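PDB 6XSX: ZmpA Glycopeptidase from Clostridium perfringens, which probably cleaves glycosylated proteins as a metal-dependent M60-family glycopeptidase, this chain being the catalytic module of a much longer multimodular protein. Local coordinates for residues Q28-S33 and D235-Y240; D47-G52 and L120-P125; L360-F365 and D396-D401. All coordinates share one frame; numbering follows the deposited sequence.

Interaction 1: residues Q28-S33 and D235-Y240; sequences QSRGNS and DFNFRY
Arg-30 and Asn-237 face each other where two loops pass, their CA atoms 6.1 Å apart, and Ser-33 comes similarly close to Phe-238. The direct polar link runs from the Asn-237 amide, which a chi1 of -66° sets beside its own backbone N: ND2 gives a nearly straight bond to Arg-30 O, 2.9 Å long, with that oxygen lying in the amide plane. Asn-237 CB lies over one face of the Arg-30 guanidinium, 3.6 Å from NH2 and off toward the rim. The arginine chain bends at chi3 to bring that flat group round. Its NE is taken by a salt bridge to Asp-47, while NH1 hydrogen-bonds Gln-28 OE1 (3.1 Å), so the group is gripped on more than one side. Water reinforces the seam: one molecule joins Gln-28 NE2 to Asn-237 OD1, and another donates to both Arg-30 O and Asn-237 O. Farther along, Ser-33 CB sits 3.3 Å from Asn-237 O, its OG being bonded to Phe-45 O. The contact thus joins the loop between strand 24-26 and helix 33-39 to the lead-in of strand 240-244, where Phe-236 packs on helix 33-39 and Phe-238 on helix 206-224.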
loop_
_atom_site.group_PDB
_atom_site.type_symbol
_atom_site.label_atom_id
_atom_site.label_comp_id
_atom_site.label_asym_id
_atom_site.label_seq_id
_atom_site.Cartn_x
_atom_site.Cartn_y
_atom_site.Cartn_z
ATOM N N GLN A 28 12.628 -23.417 -10.946
ATOM C CA GLN A 28 13.659 -22.397 -10.979
ATOM C C GLN A 28 14.295 -22.335 -9.591
ATOM O O GLN A 28 13.617 -22.584 -8.593
ATOM C CB GLN A 28 13.014 -21.066 -11.384
ATOM C CG GLN A 28 14.004 -19.927 -11.619
ATOM C CD GLN A 28 13.321 -18.586 -11.788
ATOM O OE1 GLN A 28 12.094 -18.474 -11.741
ATOM N NE2 GLN A 28 14.116 -17.541 -11.970
ATOM N N SER A 29 15.605 -22.062 -9.544
ATOM C CA SER A 29 16.298 -21.780 -8.293
ATOM C C SER A 29 16.175 -20.288 -8.003
ATOM O O SER A 29 16.932 -19.493 -8.540
ATOM C CB SER A 29 17.761 -22.202 -8.372
ATOM O OG SER A 29 17.876 -23.563 -8.761
ATOM N N ARG A 30 15.237 -19.922 -7.125
ATOM C CA ARG A 30 14.715 -18.562 -7.100
ATOM C C ARG A 30 15.304 -17.749 -5.952
ATOM O O ARG A 30 15.012 -16.560 -5.828
ATOM C CB ARG A 30 13.184 -18.587 -7.043
ATOM C CG ARG A 30 12.539 -18.891 -8.386
ATOM C CD ARG A 30 11.022 -18.900 -8.357
ATOM N NE ARG A 30 10.381 -17.666 -7.926
ATOM C CZ ARG A 30 10.030 -16.658 -8.719
ATOM N NH1 ARG A 30 10.275 -16.702 -10.018
ATOM N NH2 ARG A 30 9.428 -15.601 -8.206
ATOM N N GLY A 31 16.119 -18.395 -5.110
ATOM C CA GLY A 31 16.793 -17.688 -4.034
ATOM C C GLY A 31 15.884 -17.514 -2.823
ATOM O O GLY A 31 14.690 -17.798 -2.887
ATOM N N ASN A 32 16.468 -17.060 -1.710
ATOM C CA ASN A 32 15.747 -17.002 -0.452
ATOM C C ASN A 32 15.042 -15.654 -0.357
ATOM O O ASN A 32 15.685 -14.633 -0.141
ATOM C CB ASN A 32 16.692 -17.193 0.732
ATOM C CG ASN A 32 15.935 -17.201 2.040
ATOM O OD1 ASN A 32 15.016 -16.413 2.233
ATOM N ND2 ASN A 32 16.292 -18.114 2.926
ATOM N N SER A 33 13.719 -15.655 -0.532
ATOM C CA SER A 33 13.012 -14.400 -0.696
ATOM C C SER A 33 12.913 -13.663 0.639
ATOM O O SER A 33 12.741 -12.450 0.654
ATOM C CB SER A 33 11.674 -14.605 -1.342
ATOM O OG SER A 33 10.831 -15.367 -0.494
ATOM N N ASP A 235 14.309 -5.068 -7.926
ATOM C CA ASP A 235 13.329 -6.134 -7.851
ATOM C C ASP A 235 14.043 -7.421 -7.441
ATOM O O ASP A 235 15.265 -7.495 -7.501
ATOM C CB ASP A 235 12.637 -6.289 -9.207
ATOM C CG ASP A 235 11.266 -6.943 -9.139
ATOM O OD1 ASP A 235 10.814 -7.308 -8.036
ATOM O OD2 ASP A 235 10.661 -7.075 -10.187
ATOM N N PHE A 236 13.275 -8.424 -7.004
ATOM C CA PHE A 236 13.831 -9.724 -6.636
ATOM C C PHE A 236 12.737 -10.777 -6.811
ATOM O O PHE A 236 11.613 -10.435 -7.183
ATOM C CB PHE A 236 14.422 -9.677 -5.222
ATOM C CG PHE A 236 13.415 -9.445 -4.122
ATOM C CD1 PHE A 236 12.879 -8.185 -3.901
ATOM C CD2 PHE A 236 12.991 -10.492 -3.311
ATOM C CE1 PHE A 236 11.963 -7.976 -2.880
ATOM C CE2 PHE A 236 12.071 -10.284 -2.296
ATOM C CZ PHE A 236 11.556 -9.022 -2.082
ATOM N N ASN A 237 13.061 -12.057 -6.571
ATOM C CA ASN A 237 12.064 -13.108 -6.753
ATOM C C ASN A 237 11.169 -13.176 -5.520
ATOM O O ASN A 237 11.648 -13.503 -4.438
ATOM C CB ASN A 237 12.683 -14.481 -7.036
ATOM C CG ASN A 237 13.421 -14.546 -8.355
ATOM O OD1 ASN A 237 13.000 -13.945 -9.339
ATOM N ND2 ASN A 237 14.522 -15.282 -8.385
ATOM N N PHE A 238 9.880 -12.857 -5.704
ATOM C CA PHE A 238 8.878 -12.987 -4.659
ATOM C C PHE A 238 7.495 -13.176 -5.281
ATOM O O PHE A 238 7.298 -12.960 -6.474
ATOM C CB PHE A 238 8.906 -11.773 -3.724
ATOM C CG PHE A 238 8.469 -10.473 -4.356
ATOM C CD1 PHE A 238 7.125 -10.139 -4.445
ATOM C CD2 PHE A 238 9.407 -9.556 -4.812
ATOM C CE1 PHE A 238 6.724 -8.930 -5.000
ATOM C CE2 PHE A 238 9.014 -8.346 -5.361
ATOM C CZ PHE A 238 7.669 -8.037 -5.458
ATOM N N ARG A 239 6.529 -13.586 -4.458
ATOM C CA ARG A 239 5.144 -13.551 -4.895
ATOM C C ARG A 239 4.305 -12.941 -3.777
ATOM O O ARG A 239 4.141 -13.551 -2.723
ATOM C CB ARG A 239 4.632 -14.929 -5.331
ATOM C CG ARG A 239 3.252 -14.890 -5.976
ATOM C CD ARG A 239 2.705 -16.260 -6.362
ATOM N NE ARG A 239 3.451 -16.885 -7.454
ATOM C CZ ARG A 239 3.296 -16.578 -8.739
ATOM N NH1 ARG A 239 2.429 -15.648 -9.096
ATOM N NH2 ARG A 239 4.009 -17.195 -9.664
ATOM N N TYR A 240 3.816 -11.714 -4.011
ATOM C CA TYR A 240 2.985 -11.051 -3.019
ATOM C C TYR A 240 1.665 -11.809 -2.963
ATOM O O TYR A 240 1.161 -12.237 -4.006
ATOM C CB TYR A 240 2.746 -9.580 -3.380
ATOM C CG TYR A 240 2.111 -8.795 -2.256
ATOM C CD1 TYR A 240 2.884 -8.080 -1.349
ATOM C CD2 TYR A 240 0.743 -8.824 -2.059
ATOM C CE1 TYR A 240 2.300 -7.388 -0.296
ATOM C CE2 TYR A 240 0.145 -8.147 -1.011
ATOM C CZ TYR A 240 0.926 -7.418 -0.130
ATOM O OH TYR A 240 0.328 -6.753 0.903
HETATM O O HOH W 1 13.234 -14.763 -11.723
HETATM O O HOH W 2 15.548 -13.236 -5.366
HETATM O O HOH W 3 14.127 -14.643 -3.804
#

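Interaction 2: residues D47-G52 and L120-P125; sequences DWQPTG and LYTSNP
An antiparallel strand pair within the large mixed sheet brings Gln-49 opposite Thr-122, at the start of strand 49-56 and the end of strand 117-123. These two residues form a hydrogen-bonded pair: Gln-49 N donates to Thr-122 O at 2.9 Å, and Thr-122 N returns a bond of 2.8 Å to Gln-49 O. Just before it, Trp-48 CA makes a CA-H...O contact with the same Thr-122 oxygen. The Trp-48 and Tyr-121 rings are nearly parallel, 13° between planes, but so offset that contact is confined to the rims; Trp-48 CE3 lies 3.5 Å from both CD2 and CE2 of the tyrosine. Tyr-121 OH hydrogen-bonds Asp-180. Thr-51, with OG1 tucked between its backbone N and carbonyl carbon (chi1 80°), donates that hydroxyl to Leu-120 O at 2.7 Å from above the carbonyl plane. Its CG2 meanwhile meets Thr-122 CG2 at 3.7 Å. One water spans Gly-52 N and Leu-120 O, another Pro-50 O and Thr-122 OG1. Beyond the pair, Asp-47 OD2 forms a salt bridge with Arg-30 NE and the Gln-49 amide oxygen accepts from Arg-239. The reciprocal N-H...O bonds of Gln-49 and Thr-122 are the mark of an antiparallel hydrogen-bonded pair, here in the M60 peptidase module.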
loop_
_atom_site.group_PDB
_atom_site.type_symbol
_atom_site.label_atom_id
_atom_site.label_comp_id
_atom_site.label_asym_id
_atom_site.label_seq_id
_atom_site.Cartn_x
_atom_site.Cartn_y
_atom_site.Cartn_z
ATOM N N ASP A 47 7.580 -16.679 -1.630
ATOM C CA ASP A 47 7.820 -16.877 -3.047
ATOM C C ASP A 47 7.138 -18.162 -3.510
ATOM O O ASP A 47 7.701 -18.904 -4.318
ATOM C CB ASP A 47 9.318 -16.901 -3.340
ATOM C CG ASP A 47 9.620 -16.757 -4.817
ATOM O OD1 ASP A 47 8.769 -16.194 -5.544
ATOM O OD2 ASP A 47 10.705 -17.197 -5.223
ATOM N N TRP A 48 5.915 -18.386 -3.006
ATOM C CA TRP A 48 5.108 -19.541 -3.355
ATOM C C TRP A 48 4.871 -19.611 -4.865
ATOM O O TRP A 48 4.492 -18.612 -5.476
ATOM C CB TRP A 48 3.764 -19.493 -2.620
ATOM C CG TRP A 48 3.874 -19.491 -1.130
ATOM C CD1 TRP A 48 4.975 -19.755 -0.364
ATOM C CD2 TRP A 48 2.795 -19.265 -0.219
ATOM N NE1 TRP A 48 4.658 -19.679 0.964
ATOM C CE2 TRP A 48 3.325 -19.386 1.083
ATOM C CE3 TRP A 48 1.438 -18.986 -0.383
ATOM C CZ2 TRP A 48 2.542 -19.207 2.222
ATOM C CZ3 TRP A 48 0.667 -18.802 0.741
ATOM C CH2 TRP A 48 1.214 -18.915 2.022
ATOM N N GLN A 49 5.047 -20.818 -5.427
ATOM C CA GLN A 49 4.874 -21.060 -6.858
ATOM C C GLN A 49 3.823 -22.145 -7.074
ATOM O O GLN A 49 3.688 -23.043 -6.240
ATOM C CB GLN A 49 6.209 -21.376 -7.530
ATOM C CG GLN A 49 7.253 -20.275 -7.353
ATOM C CD GLN A 49 6.820 -18.935 -7.901
ATOM O OE1 GLN A 49 6.205 -18.840 -8.956
ATOM N NE2 GLN A 49 7.153 -17.874 -7.190
ATOM N N PRO A 50 3.014 -22.033 -8.161
ATOM C CA PRO A 50 1.834 -22.877 -8.376
ATOM C C PRO A 50 2.112 -24.359 -8.608
ATOM O O PRO A 50 3.126 -24.711 -9.216
ATOM C CB PRO A 50 1.216 -22.332 -9.678
ATOM C CG PRO A 50 2.358 -21.604 -10.371
ATOM C CD PRO A 50 3.185 -21.034 -9.236
ATOM N N THR A 51 1.199 -25.205 -8.099
ATOM C CA THR A 51 1.156 -26.615 -8.455
ATOM C C THR A 51 -0.197 -26.963 -9.064
ATOM O O THR A 51 -0.271 -27.865 -9.887
ATOM C CB THR A 51 1.448 -27.554 -7.276
ATOM O OG1 THR A 51 0.263 -27.673 -6.486
ATOM C CG2 THR A 51 2.635 -27.118 -6.438
ATOM N N GLY A 52 -1.257 -26.277 -8.617
ATOM C CA GLY A 52 -2.612 -26.542 -9.079
ATOM C C GLY A 52 -3.268 -27.733 -8.374
ATOM O O GLY A 52 -4.344 -28.172 -8.797
ATOM N N LEU A 120 -1.448 -26.880 -2.535
ATOM C CA LEU A 120 -0.002 -27.020 -2.487
ATOM C C LEU A 120 0.626 -25.968 -3.389
ATOM O O LEU A 120 0.180 -25.774 -4.522
ATOM C CB LEU A 120 0.444 -28.423 -2.940
ATOM C CG LEU A 120 -0.175 -29.626 -2.221
ATOM C CD1 LEU A 120 0.334 -30.920 -2.832
ATOM C CD2 LEU A 120 0.122 -29.610 -0.727
ATOM N N TYR A 121 1.663 -25.314 -2.844
ATOM C CA TYR A 121 2.601 -24.496 -3.590
ATOM C C TYR A 121 4.014 -25.042 -3.387
ATOM O O TYR A 121 4.263 -25.813 -2.456
ATOM C CB TYR A 121 2.546 -23.048 -3.099
ATOM C CG TYR A 121 1.161 -22.456 -2.963
ATOM C CD1 TYR A 121 0.348 -22.265 -4.071
ATOM C CD2 TYR A 121 0.668 -22.079 -1.720
ATOM C CE1 TYR A 121 -0.922 -21.721 -3.952
ATOM C CE2 TYR A 121 -0.596 -21.523 -1.581
ATOM C CZ TYR A 121 -1.387 -21.338 -2.703
ATOM O OH TYR A 121 -2.634 -20.806 -2.566
ATOM N N THR A 122 4.936 -24.631 -4.264
ATOM C CA THR A 122 6.340 -24.952 -4.077
ATOM C C THR A 122 7.074 -23.711 -3.582
ATOM O O THR A 122 6.715 -22.575 -3.911
ATOM C CB THR A 122 7.004 -25.502 -5.351
ATOM O OG1 THR A 122 7.058 -24.480 -6.345
ATOM C CG2 THR A 122 6.279 -26.697 -5.930
ATOM N N SER A 123 8.106 -23.977 -2.779
ATOM C CA SER A 123 9.066 -22.983 -2.349
ATOM C C SER A 123 10.449 -23.563 -2.613
ATOM O O SER A 123 10.727 -24.687 -2.184
ATOM C CB SER A 123 8.876 -22.672 -0.893
ATOM O OG SER A 123 9.923 -21.839 -0.431
ATOM N N ASN A 124 11.279 -22.815 -3.352
ATOM C CA ASN A 124 12.605 -23.293 -3.706
ATOM C C ASN A 124 13.623 -22.199 -3.413
ATOM O O ASN A 124 14.138 -21.572 -4.337
ATOM C CB ASN A 124 12.695 -23.744 -5.165
ATOM C CG ASN A 124 13.955 -24.536 -5.441
ATOM O OD1 ASN A 124 14.473 -25.205 -4.549
ATOM N ND2 ASN A 124 14.465 -24.447 -6.658
ATOM N N PRO A 125 13.950 -21.948 -2.123
ATOM C CA PRO A 125 14.680 -20.740 -1.733
ATOM C C PRO A 125 16.204 -20.878 -1.816
ATOM O O PRO A 125 16.918 -20.591 -0.856
ATOM C CB PRO A 125 14.143 -20.531 -0.303
ATOM C CG PRO A 125 14.010 -21.954 0.227
ATOM C CD PRO A 125 13.608 -22.797 -0.971
HETATM O O HOH W 4 8.226 -18.956 -0.428
HETATM O O HOH W 5 9.995 -20.457 -4.739
HETATM O O HOH W 6 5.947 -24.679 -8.839
HETATM O O HOH W 7 -1.122 -24.307 -6.565
#

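Interaction 3: residues L360-F365 and D396-D401; sequences LYDKTF and DVFKLD. With EDO (1,2-ethanediol), chain G.
Phe-398 reaches across to Tyr-361, Asp-362 and Phe-365 from the last turn of helix 383-398. From CB its chain leaves at a chi1 of -93°, away from the usual staggered positions, and carries the ring across to the other segment. CG and CD1 lie beneath a bound 1,2-ethanediol, probably from the crystallisation liquor, whose C2 sits over one ring face, 3.3 Å from CD1. Next round the rim, CE1 comes to the edge of the Tyr-361 ring, 3.5 Å from CD2, the two rings meeting rim to rim. On the other flank CE2 is 3.4 Å from Phe-365 CD1, with those planes 32° apart, and at the tip CZ stands 3.9 Å from Asp-362 CB. The three rings form an aromatic cluster beside a Schellman motif, with Lys-399 at positive phi as its C-prime residue, that ends helix 383-398. Across the contact, Asp-362 to Phe-365 make a type I turn that leads into helix 365-375; Asp-362 OD1 accepts from both N and OG1 of Thr-364 on the same face of its carboxylate. The ethanediol hydroxyls bond Asp-362 OD2 and Thr-364 OG1, and Arg-368 binds it too. Val-397 CG1 adds an apolar contact at the edge of the Phe-365 ring, 3.9 Å from CD1.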
loop_
_atom_site.group_PDB
_atom_site.type_symbol
_atom_site.label_atom_id
_atom_site.label_comp_id
_atom_site.label_asym_id
_atom_site.label_seq_id
_atom_site.Cartn_x
_atom_site.Cartn_y
_atom_site.Cartn_z
ATOM N N LEU A 360 2.667 15.927 -2.489
ATOM C CA LEU A 360 1.723 16.663 -3.321
ATOM C C LEU A 360 2.492 17.720 -4.122
ATOM O O LEU A 360 2.217 17.936 -5.299
ATOM C CB LEU A 360 0.659 17.312 -2.427
ATOM C CG LEU A 360 -0.397 16.374 -1.832
ATOM C CD1 LEU A 360 -1.174 17.086 -0.727
ATOM C CD2 LEU A 360 -1.371 15.904 -2.903
ATOM N N TYR A 361 3.474 18.363 -3.473
ATOM C CA TYR A 361 4.236 19.449 -4.073
ATOM C C TYR A 361 5.121 18.921 -5.196
ATOM O O TYR A 361 5.222 19.554 -6.243
ATOM C CB TYR A 361 5.054 20.197 -3.016
ATOM C CG TYR A 361 6.022 21.210 -3.580
ATOM C CD1 TYR A 361 5.570 22.367 -4.201
ATOM C CD2 TYR A 361 7.391 21.005 -3.511
ATOM C CE1 TYR A 361 6.449 23.301 -4.725
ATOM C CE2 TYR A 361 8.288 21.925 -4.031
ATOM C CZ TYR A 361 7.815 23.080 -4.637
ATOM O OH TYR A 361 8.683 23.987 -5.168
ATOM N N ASP A 362 5.748 17.757 -4.965
ATOM C CA ASP A 362 6.670 17.165 -5.924
ATOM C C ASP A 362 6.618 15.643 -5.797
ATOM O O ASP A 362 7.162 15.057 -4.852
ATOM C CB ASP A 362 8.087 17.708 -5.713
ATOM C CG ASP A 362 9.116 17.278 -6.752
ATOM O OD1 ASP A 362 8.937 16.214 -7.380
ATOM O OD2 ASP A 362 10.099 18.011 -6.910
ATOM N N LYS A 363 5.990 15.023 -6.801
ATOM C CA LYS A 363 5.707 13.600 -6.849
ATOM C C LYS A 363 6.982 12.750 -6.857
ATOM O O LYS A 363 6.891 11.542 -6.652
ATOM C CB LYS A 363 4.838 13.301 -8.072
ATOM C CG LYS A 363 5.535 13.491 -9.410
ATOM C CD LYS A 363 4.569 13.345 -10.563
ATOM C CE LYS A 363 5.269 12.958 -11.843
ATOM N NZ LYS A 363 4.292 12.592 -12.895
ATOM N N THR A 364 8.156 13.363 -7.068
ATOM C CA THR A 364 9.418 12.625 -7.016
ATOM C C THR A 364 9.935 12.479 -5.582
ATOM O O THR A 364 10.963 11.842 -5.362
ATOM C CB THR A 364 10.530 13.241 -7.884
ATOM O OG1 THR A 364 10.956 14.489 -7.332
ATOM C CG2 THR A 364 10.154 13.390 -9.347
ATOM N N PHE A 365 9.242 13.076 -4.607
ATOM C CA PHE A 365 9.756 13.115 -3.244
ATOM C C PHE A 365 9.842 11.709 -2.643
ATOM O O PHE A 365 10.903 11.301 -2.171
ATOM C CB PHE A 365 8.930 14.048 -2.350
ATOM C CG PHE A 365 9.189 13.896 -0.867
ATOM C CD1 PHE A 365 10.442 14.158 -0.329
ATOM C CD2 PHE A 365 8.183 13.487 -0.006
ATOM C CE1 PHE A 365 10.678 14.014 1.032
ATOM C CE2 PHE A 365 8.421 13.337 1.355
ATOM C CZ PHE A 365 9.671 13.596 1.871
ATOM N N ASP A 396 17.602 17.145 2.467
ATOM C CA ASP A 396 18.585 16.715 1.478
ATOM C C ASP A 396 17.917 16.415 0.134
ATOM O O ASP A 396 18.419 16.824 -0.909
ATOM C CB ASP A 396 19.351 15.470 1.932
ATOM C CG ASP A 396 20.304 15.696 3.095
ATOM O OD1 ASP A 396 20.936 16.778 3.145
ATOM O OD2 ASP A 396 20.412 14.778 3.944
ATOM N N VAL A 397 16.804 15.672 0.157
ATOM C CA VAL A 397 16.111 15.300 -1.068
ATOM C C VAL A 397 15.725 16.560 -1.850
ATOM O O VAL A 397 15.892 16.615 -3.068
ATOM C CB VAL A 397 14.895 14.389 -0.791
ATOM C CG1 VAL A 397 13.964 14.278 -1.998
ATOM C CG2 VAL A 397 15.312 12.999 -0.325
ATOM N N PHE A 398 15.217 17.580 -1.148
ATOM C CA PHE A 398 14.704 18.762 -1.826
ATOM C C PHE A 398 15.804 19.788 -2.093
ATOM O O PHE A 398 15.625 20.659 -2.938
ATOM C CB PHE A 398 13.564 19.413 -1.037
ATOM C CG PHE A 398 12.180 18.949 -1.422
ATOM C CD1 PHE A 398 11.510 19.520 -2.496
ATOM C CD2 PHE A 398 11.541 17.943 -0.708
ATOM C CE1 PHE A 398 10.240 19.085 -2.854
ATOM C CE2 PHE A 398 10.269 17.516 -1.063
ATOM C CZ PHE A 398 9.618 18.090 -2.133
ATOM N N LYS A 399 16.921 19.689 -1.361
ATOM C CA LYS A 399 17.903 20.764 -1.273
ATOM C C LYS A 399 17.234 22.020 -0.713
ATOM O O LYS A 399 17.522 23.129 -1.160
ATOM C CB LYS A 399 18.540 21.089 -2.632
ATOM C CG LYS A 399 19.298 19.961 -3.320
ATOM C CD LYS A 399 20.424 19.407 -2.475
ATOM C CE LYS A 399 21.406 18.557 -3.255
ATOM N NZ LYS A 399 22.191 19.371 -4.215
ATOM N N LEU A 400 16.339 21.834 0.263
ATOM C CA LEU A 400 15.640 22.948 0.883
ATOM C C LEU A 400 15.731 22.820 2.399
ATOM O O LEU A 400 15.813 21.719 2.932
ATOM C CB LEU A 400 14.171 22.956 0.440
ATOM C CG LEU A 400 13.892 23.369 -1.006
ATOM C CD1 LEU A 400 12.449 23.054 -1.399
ATOM C CD2 LEU A 400 14.205 24.845 -1.235
ATOM N N ASP A 401 15.703 23.960 3.092
ATOM C CA ASP A 401 15.695 23.923 4.543
ATOM C C ASP A 401 14.255 23.730 5.016
ATOM O O ASP A 401 13.495 24.696 5.098
ATOM C CB ASP A 401 16.386 25.155 5.136
ATOM C CG ASP A 401 16.406 25.146 6.652
ATOM O OD1 ASP A 401 15.885 24.186 7.249
ATOM O OD2 ASP A 401 16.926 26.098 7.218
HETATM C C1 EDO G . 11.962 16.011 -4.523
HETATM O O1 EDO G . 12.625 14.970 -5.220
HETATM C C2 EDO G . 12.624 17.328 -4.709
HETATM O O2 EDO G . 13.103 17.504 -6.025
#

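How the interactions relate
From the N terminus, residues 28-33 come first and are met only much later by 235-240, so interaction 1 closes a loop of about two hundred residues. Interaction 2 is nested inside it, pairing 47-52 with 120-125 around an excursion of strands and loops without helix. The two touch, with centres 11 Å apart: the salt bridge from Arg-30 to Asp-47 and the probable hydrogen bond from Asn-124 to Gln-28 O fasten the N-terminal loop to the ends of the strand pair. Interaction 3 follows in series, closing a short, mainly helical loop between helices 347-361 and 383-398. It lies across the chain's centre from interaction 2, nearest atoms about 28 Å apart, in the helical part.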